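Long-range contacts in hydrazine synthase subunit alpha (Candidatus Kuenenia stuttgartiensis, PDB 5C2V), which catalyses, within the hydrazine synthase complex, the condensation of hydroxylamine with ammonia to yield hydrazine, and carries two c-type hemes: residues 20-25 with 390-395; 84-89 with 130-135; 507-512 with 589-594; 512-517 with 572-577. All blocks are in the same frame, centred on the assembly; numbering follows the deposited sequence.

Interaction 1 of 4, residues 20-25 with 390-395; sequences GMSKEV and VKYKPR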
# COMPACT_ATOMS: atom_id res chain seq x y z
N GLY D 20 -6.06 12.01 -37.29
CA GLY D 20 -5.53 12.07 -38.64
C GLY D 20 -5.86 13.37 -39.34
O GLY D 20 -5.00 13.96 -40.00
N MET D 21 -7.10 13.82 -39.20
CA MET D 21 -7.54 15.06 -39.81
C MET D 21 -6.89 16.27 -39.14
O MET D 21 -6.57 17.26 -39.80
CB MET D 21 -9.06 15.19 -39.75
CG MET D 21 -9.82 14.16 -40.58
SD MET D 21 -9.58 14.35 -42.36
CE MET D 21 -10.46 15.88 -42.66
N SER D 22 -6.70 16.18 -37.83
CA SER D 22 -6.15 17.28 -37.05
C SER D 22 -4.73 17.65 -37.50
O SER D 22 -4.30 18.80 -37.34
CB SER D 22 -6.14 16.94 -35.56
OG SER D 22 -7.47 16.77 -35.07
N LYS D 23 -4.01 16.69 -38.07
CA LYS D 23 -2.65 16.93 -38.53
C LYS D 23 -2.65 17.80 -39.79
O LYS D 23 -1.76 18.64 -39.97
CB LYS D 23 -1.93 15.60 -38.79
CG LYS D 23 -1.83 14.71 -37.55
CD LYS D 23 -1.12 13.40 -37.85
CE LYS D 23 0.39 13.60 -37.93
NZ LYS D 23 0.96 13.99 -36.61
N GLU D 24 -3.63 17.58 -40.65
CA GLU D 24 -3.78 18.35 -41.89
C GLU D 24 -4.47 19.70 -41.69
O GLU D 24 -4.09 20.70 -42.30
CB GLU D 24 -4.56 17.54 -42.92
CG GLU D 24 -3.89 16.23 -43.31
CD GLU D 24 -4.84 15.24 -43.97
OE1 GLU D 24 -6.07 15.44 -43.88
OE2 GLU D 24 -4.35 14.27 -44.58
N VAL D 25 -5.49 19.73 -40.84
CA VAL D 25 -6.34 20.90 -40.70
C VAL D 25 -5.73 21.95 -39.78
O VAL D 25 -6.21 23.08 -39.71
CB VAL D 25 -7.74 20.51 -40.16
CG1 VAL D 25 -7.70 20.32 -38.65
CG2 VAL D 25 -8.78 21.54 -40.55
N VAL D 390 -6.05 26.00 -36.37
CA VAL D 390 -7.38 25.48 -36.66
C VAL D 390 -7.52 24.06 -36.12
O VAL D 390 -6.78 23.16 -36.50
CB VAL D 390 -7.69 25.49 -38.16
CG1 VAL D 390 -9.08 24.94 -38.43
CG2 VAL D 390 -7.55 26.90 -38.72
N LYS D 391 -8.48 23.87 -35.22
CA LYS D 391 -8.71 22.57 -34.60
C LYS D 391 -9.83 21.80 -35.29
O LYS D 391 -10.90 22.35 -35.55
CB LYS D 391 -9.03 22.73 -33.12
CG LYS D 391 -7.89 23.26 -32.29
CD LYS D 391 -8.32 23.46 -30.85
CE LYS D 391 -7.17 23.96 -30.00
NZ LYS D 391 -7.60 24.21 -28.60
N TYR D 392 -9.57 20.53 -35.58
CA TYR D 392 -10.61 19.66 -36.13
C TYR D 392 -11.67 19.42 -35.07
O TYR D 392 -11.38 19.41 -33.88
CB TYR D 392 -10.01 18.34 -36.61
CG TYR D 392 -10.94 17.56 -37.52
CD1 TYR D 392 -11.12 17.93 -38.84
CD2 TYR D 392 -11.63 16.46 -37.05
CE1 TYR D 392 -11.96 17.22 -39.68
CE2 TYR D 392 -12.48 15.74 -37.87
CZ TYR D 392 -12.64 16.13 -39.19
OH TYR D 392 -13.48 15.42 -40.01
N LYS D 393 -12.91 19.23 -35.51
CA LYS D 393 -14.02 19.05 -34.58
C LYS D 393 -14.31 17.58 -34.33
O LYS D 393 -14.45 16.79 -35.27
CB LYS D 393 -15.28 19.74 -35.11
CG LYS D 393 -15.20 21.26 -35.07
CD LYS D 393 -16.41 21.88 -35.75
CE LYS D 393 -16.30 23.40 -35.80
NZ LYS D 393 -17.64 24.05 -35.89
N PRO D 394 -14.39 17.19 -33.05
CA PRO D 394 -14.75 15.83 -32.66
C PRO D 394 -16.23 15.55 -32.90
O PRO D 394 -17.02 16.49 -33.02
CB PRO D 394 -14.43 15.78 -31.16
CG PRO D 394 -13.56 16.97 -30.90
CD PRO D 394 -14.00 18.00 -31.89
N ARG D 395 -16.59 14.28 -32.98
CA ARG D 395 -17.97 13.87 -33.19
C ARG D 395 -18.86 14.32 -32.04
O ARG D 395 -18.43 14.33 -30.89
CB ARG D 395 -18.05 12.35 -33.36
CG ARG D 395 -17.03 11.81 -34.33
CD ARG D 395 -16.77 10.33 -34.12
NE ARG D 395 -15.66 9.86 -34.96
CZ ARG D 395 -15.60 8.65 -35.51
NH1 ARG D 395 -16.58 7.78 -35.32
NH2 ARG D 395 -14.56 8.32 -36.26
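Val390 opens the contact against Val25 of helix 18-25. Its CB lies 3.2 Å from Val25 O, and its CG1 makes an apolar contact with Val25 CG2 at 4.0 Å, the two side chains crossing at about a right angle. The backbone of Val390 is hydrogen-bonded to Gln26. At Lys391 the CB turns away from the helix, and the NZ is hydrogen-bonded to Tyr341 OH. The loop holding these residues follows strand 381-387, which pairs with strand 31-37 in the blade that closes the six-bladed beta-propeller by joining the first and last strands of the propeller; helix 18-25 precedes strand 31-37, so the contact joins the segment leading into the propeller to the one leaving it. Tyr392 comes next and makes the largest contribution to the contact. Its CG stands anti to the backbone N (chi1 -165°), and the ring lies against Met21, whose CB sits over the centre of one face in a CH-pi contact, 3.5 Å from the centroid. Met21 is bent at both chi2 and chi3; its SD makes an oblique Met-aromatic contact, 5.2 Å from the ring centroid, while its CE touches Tyr392 CE1 at 3.6 Å. Near the ring plane, at the edge, lies Val25 CG1, which packs on Tyr392 CB at 3.7 Å. Ser22 OG, hydrogen-bonded to Tyr18 O within the helix, lies 3.4 Å from the same CB. Beyond Tyr392 the loop reaches the gamma subunit, where Lys393 O accepts from Arg20 NH1 of that chain and Arg395 NH2 donates to its Ala54 O.

Interaction 2 of 4, residues 84-89 with 130-135; sequences TYWDGK and YYAAGS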
# COMPACT_ATOMS: atom_id res chain seq x y z
N THR D 84 -8.78 27.98 -27.10
CA THR D 84 -9.04 28.57 -28.42
C THR D 84 -10.24 27.93 -29.11
O THR D 84 -10.55 26.76 -28.89
CB THR D 84 -7.81 28.44 -29.34
OG1 THR D 84 -7.58 27.06 -29.66
CG2 THR D 84 -6.57 29.02 -28.67
N TYR D 85 -10.91 28.71 -29.95
CA TYR D 85 -12.03 28.22 -30.74
C TYR D 85 -11.50 27.37 -31.90
O TYR D 85 -10.28 27.21 -32.05
CB TYR D 85 -12.88 29.38 -31.26
CG TYR D 85 -14.28 29.00 -31.70
CD1 TYR D 85 -15.21 28.53 -30.79
CD2 TYR D 85 -14.67 29.14 -33.03
CE1 TYR D 85 -16.50 28.19 -31.19
CE2 TYR D 85 -15.95 28.81 -33.44
CZ TYR D 85 -16.86 28.33 -32.51
OH TYR D 85 -18.13 28.00 -32.91
N TRP D 86 -12.40 26.84 -32.71
CA TRP D 86 -12.02 25.93 -33.78
C TRP D 86 -11.20 26.61 -34.87
O TRP D 86 -10.23 26.05 -35.37
CB TRP D 86 -13.27 25.29 -34.39
CG TRP D 86 -14.21 24.74 -33.36
CD1 TRP D 86 -15.40 25.27 -32.96
CD2 TRP D 86 -14.03 23.54 -32.58
NE1 TRP D 86 -15.98 24.49 -31.99
CE2 TRP D 86 -15.16 23.42 -31.74
CE3 TRP D 86 -13.03 22.57 -32.51
CZ2 TRP D 86 -15.31 22.36 -30.85
CZ3 TRP D 86 -13.19 21.52 -31.63
CH2 TRP D 86 -14.32 21.42 -30.81
N ASP D 87 -11.60 27.83 -35.25
CA ASP D 87 -10.91 28.56 -36.31
C ASP D 87 -9.65 29.27 -35.81
O ASP D 87 -8.75 29.57 -36.59
CB ASP D 87 -11.86 29.57 -36.95
CG ASP D 87 -12.38 30.59 -35.95
OD1 ASP D 87 -12.35 30.31 -34.74
OD2 ASP D 87 -12.82 31.68 -36.39
N GLY D 88 -9.60 29.54 -34.51
CA GLY D 88 -8.46 30.22 -33.91
C GLY D 88 -8.55 31.73 -33.94
O GLY D 88 -7.55 32.42 -33.74
N LYS D 89 -9.74 32.26 -34.22
CA LYS D 89 -9.95 33.71 -34.22
C LYS D 89 -10.55 34.22 -32.91
O LYS D 89 -10.73 35.43 -32.73
CB LYS D 89 -10.84 34.12 -35.39
CG LYS D 89 -10.22 33.83 -36.75
CD LYS D 89 -8.86 34.51 -36.87
CE LYS D 89 -8.05 33.92 -38.01
NZ LYS D 89 -8.80 33.94 -39.30
N TYR D 130 -14.66 24.29 -25.81
CA TYR D 130 -15.70 24.25 -26.83
C TYR D 130 -15.97 22.82 -27.28
O TYR D 130 -15.04 22.07 -27.59
CB TYR D 130 -15.32 25.11 -28.03
CG TYR D 130 -15.29 26.60 -27.74
CD1 TYR D 130 -16.46 27.29 -27.45
CD2 TYR D 130 -14.10 27.31 -27.77
CE1 TYR D 130 -16.44 28.65 -27.19
CE2 TYR D 130 -14.07 28.66 -27.51
CZ TYR D 130 -15.24 29.33 -27.22
OH TYR D 130 -15.22 30.68 -26.96
N TYR D 131 -17.24 22.45 -27.29
CA TYR D 131 -17.66 21.16 -27.81
C TYR D 131 -18.68 21.42 -28.90
O TYR D 131 -19.74 21.97 -28.64
CB TYR D 131 -18.26 20.29 -26.71
CG TYR D 131 -18.64 18.90 -27.17
CD1 TYR D 131 -17.68 17.99 -27.56
CD2 TYR D 131 -19.97 18.51 -27.22
CE1 TYR D 131 -18.02 16.72 -27.98
CE2 TYR D 131 -20.33 17.24 -27.64
CZ TYR D 131 -19.35 16.35 -28.02
OH TYR D 131 -19.69 15.09 -28.44
N ALA D 132 -18.38 21.00 -30.12
CA ALA D 132 -19.24 21.39 -31.22
C ALA D 132 -20.34 20.36 -31.39
O ALA D 132 -20.11 19.24 -31.85
CB ALA D 132 -18.43 21.55 -32.49
N ALA D 133 -21.55 20.76 -31.00
CA ALA D 133 -22.70 19.88 -30.98
C ALA D 133 -23.75 20.36 -31.96
O ALA D 133 -24.40 21.39 -31.73
CB ALA D 133 -23.28 19.80 -29.57
N GLY D 134 -23.93 19.62 -33.04
CA GLY D 134 -24.79 20.06 -34.12
C GLY D 134 -24.14 21.18 -34.91
O GLY D 134 -24.75 21.77 -35.80
N SER D 135 -22.89 21.49 -34.57
CA SER D 135 -22.10 22.46 -35.32
C SER D 135 -20.82 21.81 -35.83
O SER D 135 -19.92 21.50 -35.05
CB SER D 135 -21.76 23.68 -34.46
OG SER D 135 -22.88 24.08 -33.69
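Tyr85 drives the edge of its ring into the face of Tyr130 in a T-shaped pair, with centroids 4.7 Å apart and planes at 88°. With CG of Tyr85 anti to the backbone N (chi1 -161°), the touching atom is its CD1, which stands over the centre of the Tyr130 ring and is 3.4 Å from CD2. The Tyr85 OH is hydrogen-bonded to Thr163 O. Thr84 O lies at the edge of the Tyr130 ring, in its plane, 3.8 Å from CD2. Next along the loop, Trp86 pushes the six-membered end of its indole across the backbone of the other segment. Its CZ2 is 3.6 Å from Ala132 CB, 3.9 Å from Tyr130 CB and 3.3 Å from Tyr130 O, without any hydrogen bond between the segments. Here two neighbouring blades of the beta-propeller meet: residues 84-89 turn from strand 76-84 into strand 90-97 of one blade, and Tyr130 lies near the end of strand 124-131, which belongs to the next. The closely packed side is aromatic and largely buried, and the indole also has a cation-pi partner in Lys393. The other end of the turn is looser. Asp87 and Lys89 make no contact with residues 130-135; Asp87 is partly exposed, and its OD1 accepts a weak hydrogen bond from Lys89 N, 3.3 Å long. Lys89 is exposed to solvent. Between the two regimes stands Tyr85, partly exposed, with Trp86 CD1 lying 3.4 Å above the plane of its ring, toward the rim.

Interaction 3 of 4, residues 507-512 with 589-594; sequences GYQYVE and DSPFAF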
# COMPACT_ATOMS: atom_id res chain seq x y z
N GLY D 507 -33.01 3.54 -1.15
CA GLY D 507 -33.96 2.45 -0.96
C GLY D 507 -33.40 1.09 -1.33
O GLY D 507 -32.28 0.99 -1.81
N TYR D 508 -34.19 0.05 -1.12
CA TYR D 508 -33.73 -1.31 -1.38
C TYR D 508 -34.40 -1.91 -2.61
O TYR D 508 -35.54 -1.58 -2.92
CB TYR D 508 -33.99 -2.20 -0.17
CG TYR D 508 -33.22 -1.82 1.07
CD1 TYR D 508 -32.02 -2.45 1.38
CD2 TYR D 508 -33.70 -0.86 1.94
CE1 TYR D 508 -31.31 -2.12 2.52
CE2 TYR D 508 -33.00 -0.52 3.09
CZ TYR D 508 -31.81 -1.15 3.37
OH TYR D 508 -31.10 -0.82 4.50
N GLN D 509 -33.68 -2.78 -3.31
CA GLN D 509 -34.27 -3.47 -4.46
C GLN D 509 -33.87 -4.94 -4.48
O GLN D 509 -32.71 -5.28 -4.27
CB GLN D 509 -33.84 -2.79 -5.76
CG GLN D 509 -34.59 -3.31 -6.98
CD GLN D 509 -36.08 -3.10 -6.87
OE1 GLN D 509 -36.87 -4.01 -7.14
NE2 GLN D 509 -36.49 -1.90 -6.47
N TYR D 510 -34.83 -5.82 -4.74
CA TYR D 510 -34.56 -7.26 -4.72
C TYR D 510 -33.65 -7.68 -5.87
O TYR D 510 -33.53 -6.99 -6.88
CB TYR D 510 -35.86 -8.06 -4.76
CG TYR D 510 -36.71 -7.87 -6.00
CD1 TYR D 510 -36.50 -8.65 -7.13
CD2 TYR D 510 -37.72 -6.92 -6.04
CE1 TYR D 510 -37.28 -8.49 -8.27
CE2 TYR D 510 -38.50 -6.75 -7.17
CZ TYR D 510 -38.27 -7.53 -8.28
OH TYR D 510 -39.04 -7.36 -9.41
N VAL D 511 -32.99 -8.83 -5.69
CA VAL D 511 -32.10 -9.38 -6.71
C VAL D 511 -32.61 -10.74 -7.18
O VAL D 511 -33.00 -11.58 -6.38
CB VAL D 511 -30.66 -9.52 -6.17
CG1 VAL D 511 -29.78 -10.25 -7.17
CG2 VAL D 511 -30.08 -8.15 -5.85
N GLU D 512 -32.61 -10.94 -8.50
CA GLU D 512 -33.08 -12.19 -9.09
C GLU D 512 -32.16 -13.35 -8.73
O GLU D 512 -31.01 -13.15 -8.34
CB GLU D 512 -33.18 -12.06 -10.61
CG GLU D 512 -34.16 -10.99 -11.09
CD GLU D 512 -35.61 -11.37 -10.86
OE1 GLU D 512 -36.48 -10.48 -10.96
OE2 GLU D 512 -35.88 -12.57 -10.60
N ASP D 589 -40.89 0.20 -16.86
CA ASP D 589 -41.73 -0.66 -16.04
C ASP D 589 -40.99 -1.26 -14.84
O ASP D 589 -41.55 -2.08 -14.11
CB ASP D 589 -42.32 -1.79 -16.89
CG ASP D 589 -43.21 -1.26 -18.00
OD1 ASP D 589 -44.32 -0.79 -17.69
OD2 ASP D 589 -42.80 -1.32 -19.17
N SER D 590 -39.74 -0.86 -14.64
CA SER D 590 -38.95 -1.36 -13.52
C SER D 590 -39.42 -0.76 -12.20
O SER D 590 -39.79 0.42 -12.14
CB SER D 590 -37.46 -1.07 -13.73
OG SER D 590 -37.23 0.32 -13.91
N PRO D 591 -39.41 -1.56 -11.12
CA PRO D 591 -39.85 -1.12 -9.79
C PRO D 591 -38.94 -0.05 -9.18
O PRO D 591 -37.73 -0.07 -9.40
CB PRO D 591 -39.80 -2.40 -8.95
CG PRO D 591 -39.82 -3.52 -9.94
CD PRO D 591 -39.07 -3.00 -11.13
N PHE D 592 -39.53 0.87 -8.43
CA PHE D 592 -38.77 1.89 -7.71
C PHE D 592 -38.19 1.31 -6.42
O PHE D 592 -38.70 0.33 -5.89
CB PHE D 592 -39.65 3.10 -7.40
CG PHE D 592 -39.98 3.92 -8.61
CD1 PHE D 592 -41.10 3.64 -9.38
CD2 PHE D 592 -39.17 4.98 -8.99
CE1 PHE D 592 -41.40 4.39 -10.50
CE2 PHE D 592 -39.47 5.74 -10.10
CZ PHE D 592 -40.59 5.45 -10.86
N ALA D 593 -37.12 1.93 -5.93
CA ALA D 593 -36.45 1.47 -4.72
C ALA D 593 -37.40 1.47 -3.52
O ALA D 593 -38.01 2.49 -3.20
CB ALA D 593 -35.23 2.32 -4.43
N PHE D 594 -37.51 0.32 -2.86
CA PHE D 594 -38.40 0.17 -1.72
C PHE D 594 -37.78 0.76 -0.46
O PHE D 594 -36.56 0.77 -0.31
CB PHE D 594 -38.74 -1.31 -1.50
CG PHE D 594 -39.47 -1.95 -2.65
CD1 PHE D 594 -38.78 -2.38 -3.78
CD2 PHE D 594 -40.84 -2.11 -2.61
CE1 PHE D 594 -39.45 -2.96 -4.84
CE2 PHE D 594 -41.51 -2.70 -3.67
CZ PHE D 594 -40.82 -3.13 -4.78
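Tyr508 and Phe594 form a single antiparallel beta bridge, a hydrogen-bonded pair in which Tyr508 N donates to Phe594 O at 2.6 Å and Phe594 N donates to Tyr508 O at 2.7 Å. The bridge lies on strand 503-510, an outermost strand of the antiparallel sheet in the heme-binding middle domain; the touching parts of the chain run 120° apart and no second bridge follows. Gly507, whose backbone angles by themselves call for glycine, faces Ala593 CB and Phe594 O without a side chain, its CA 3.7 Å from Ala593 CB. The Tyr508 ring extends past the contact to Glu759 of helix 751-762 and to Arg463, both hydrogen-bonded to its OH. Gln509 does the opposite: bent at chi2, it turns its carboxamide over to residues 591-594, where OE1 comes to 3.8 Å from Pro591 CB. Its amide plane is tilted 47° from the Phe594 ring and meets that ring at the edge, NE2 lying 3.5 Å from CE1. Tyr510 adds a looser contact, its OH 4.0 Å from Pro591 CG and the two side chains crossing at about a right angle; that OH also has a weak hydrogen bond with Asn579. Beside the bridge, Gln509 NE2 makes a weak, bent hydrogen bond to Phe592 O, 3.2 Å long with an N-H...O angle of 132°.

Interaction 4 of 4, residues 512-517 with 572-577; sequences ESDGST and IHAKAL
Lys575 lays its side chain, extended beyond CG, across the loop 512-517, so that its NZ reaches Ser513 OG in a 2.8 Å hydrogen bond. On the way it crosses Glu512 and Asp514 obliquely: Glu512, bent at chi2, puts CG 3.8 Å from Lys575 CB, and Asp514 OD1 lies 3.9 Å from Lys575 CG. The charged ends do not meet, Glu512 OE2 being 5.1 Å from Lys575 NZ. The loop is a type I turn from Glu512 to Gly515, and the bond from Glu512 N to Ser516 O completes the pattern of a G1 bulge. Within it the Asp514 CG sits between the backbone N and the carbonyl carbon (chi1 67°). Its OD1 accepts Ser516 OG on the syn side at 2.6 Å, and also Ser516 N from well above the carboxylate plane, the latter closing an Asx turn. The other oxygen, OD2, receives Lys575 N at 3.3 Å, on the syn side but tilted 31° out of the plane. Ser516 OG also accepts from Ala576 N at 3.2 Å, while its CB touches the methyls of both Ala574 and Ala576. Nearby, His573 stacks on Trp214 of the beta subunit and meets Tyr239 of the gamma subunit edge-to-face. The loop joins strand 503-510 to strand 517-522, and on strand 428-433 Ile432 touches Ala576 while Trp431 touches Thr517, whose side chain is about 6 Å from a heme c.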
# COMPACT_ATOMS: atom_id res chain seq x y z
N GLU D 512 -32.61 -10.94 -8.50
CA GLU D 512 -33.08 -12.19 -9.09
C GLU D 512 -32.16 -13.35 -8.73
O GLU D 512 -31.01 -13.15 -8.34
CB GLU D 512 -33.18 -12.06 -10.61
CG GLU D 512 -34.16 -10.99 -11.09
CD GLU D 512 -35.61 -11.37 -10.86
OE1 GLU D 512 -36.48 -10.48 -10.96
OE2 GLU D 512 -35.88 -12.57 -10.60
N SER D 513 -32.68 -14.57 -8.86
CA SER D 513 -31.95 -15.78 -8.48
C SER D 513 -30.66 -15.97 -9.27
O SER D 513 -29.76 -16.69 -8.83
CB SER D 513 -32.85 -17.00 -8.66
OG SER D 513 -33.15 -17.22 -10.03
N ASP D 514 -30.56 -15.33 -10.43
CA ASP D 514 -29.36 -15.45 -11.26
C ASP D 514 -28.37 -14.32 -10.98
O ASP D 514 -27.32 -14.23 -11.62
CB ASP D 514 -29.74 -15.47 -12.75
CG ASP D 514 -30.32 -14.15 -13.22
OD1 ASP D 514 -30.94 -13.43 -12.40
OD2 ASP D 514 -30.16 -13.82 -14.42
N GLY D 515 -28.71 -13.46 -10.03
CA GLY D 515 -27.83 -12.38 -9.62
C GLY D 515 -28.08 -11.07 -10.35
O GLY D 515 -27.33 -10.11 -10.19
N SER D 516 -29.13 -11.04 -11.16
CA SER D 516 -29.47 -9.84 -11.92
C SER D 516 -30.44 -8.95 -11.15
O SER D 516 -31.35 -9.45 -10.48
CB SER D 516 -30.08 -10.22 -13.28
OG SER D 516 -31.27 -10.97 -13.12
N THR D 517 -30.24 -7.64 -11.25
CA THR D 517 -31.14 -6.70 -10.59
C THR D 517 -31.32 -5.44 -11.44
O THR D 517 -30.42 -5.05 -12.18
CB THR D 517 -30.64 -6.31 -9.19
OG1 THR D 517 -31.63 -5.51 -8.52
CG2 THR D 517 -29.33 -5.53 -9.27
N ILE D 572 -24.59 -12.20 -21.31
CA ILE D 572 -25.39 -12.67 -20.19
C ILE D 572 -26.86 -12.48 -20.48
O ILE D 572 -27.30 -11.38 -20.84
CB ILE D 572 -25.03 -11.93 -18.88
CG1 ILE D 572 -23.56 -12.13 -18.52
CG2 ILE D 572 -25.92 -12.40 -17.74
CD1 ILE D 572 -23.16 -11.47 -17.22
N HIS D 573 -27.64 -13.54 -20.33
CA HIS D 573 -29.07 -13.46 -20.50
C HIS D 573 -29.69 -13.39 -19.12
O HIS D 573 -29.72 -14.37 -18.38
CB HIS D 573 -29.59 -14.66 -21.30
CG HIS D 573 -31.02 -14.56 -21.70
ND1 HIS D 573 -31.66 -15.54 -22.42
CD2 HIS D 573 -31.95 -13.59 -21.48
CE1 HIS D 573 -32.92 -15.19 -22.63
NE2 HIS D 573 -33.12 -14.01 -22.07
N ALA D 574 -30.20 -12.21 -18.77
CA ALA D 574 -30.57 -11.92 -17.39
C ALA D 574 -32.08 -11.83 -17.20
O ALA D 574 -32.81 -11.40 -18.10
CB ALA D 574 -29.91 -10.63 -16.93
N LYS D 575 -32.54 -12.24 -16.02
CA LYS D 575 -33.96 -12.17 -15.68
C LYS D 575 -34.43 -10.73 -15.54
O LYS D 575 -35.58 -10.42 -15.81
CB LYS D 575 -34.24 -12.94 -14.39
CG LYS D 575 -34.04 -14.45 -14.49
CD LYS D 575 -34.55 -15.14 -13.24
CE LYS D 575 -34.42 -16.65 -13.34
NZ LYS D 575 -35.01 -17.33 -12.16
N ALA D 576 -33.52 -9.86 -15.10
CA ALA D 576 -33.85 -8.46 -14.85
C ALA D 576 -34.20 -7.72 -16.14
O ALA D 576 -34.96 -6.75 -16.12
CB ALA D 576 -32.70 -7.77 -14.14
N LEU D 577 -33.65 -8.19 -17.25
CA LEU D 577 -33.88 -7.58 -18.56
C LEU D 577 -35.37 -7.53 -18.91
O LEU D 577 -35.82 -6.65 -19.63
CB LEU D 577 -33.11 -8.33 -19.64
CG LEU D 577 -33.20 -7.80 -21.08
CD1 LEU D 577 -32.64 -6.39 -21.16
CD2 LEU D 577 -32.47 -8.73 -22.04

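The four contacts form two close pairs, one in each of two domains. Interactions 1 and 2 lie in the N-terminal beta-propeller, centres 11 Å apart, and touch where Lys391 N probably donates to Trp86 O; 84-89 and 130-135 both fall between the two segments of interaction 1. Interactions 3 and 4 belong to the heme-bearing middle region, with centres 13 Å apart. They share Glu512, and both segments of interaction 4 fall within the span 507-594. The pairs follow one another along the chain and stand 43 to 46 Å apart between centres, so one pair lies in the propeller, beside its closure and between blades, and the other in the middle region, interaction 4 near its heme.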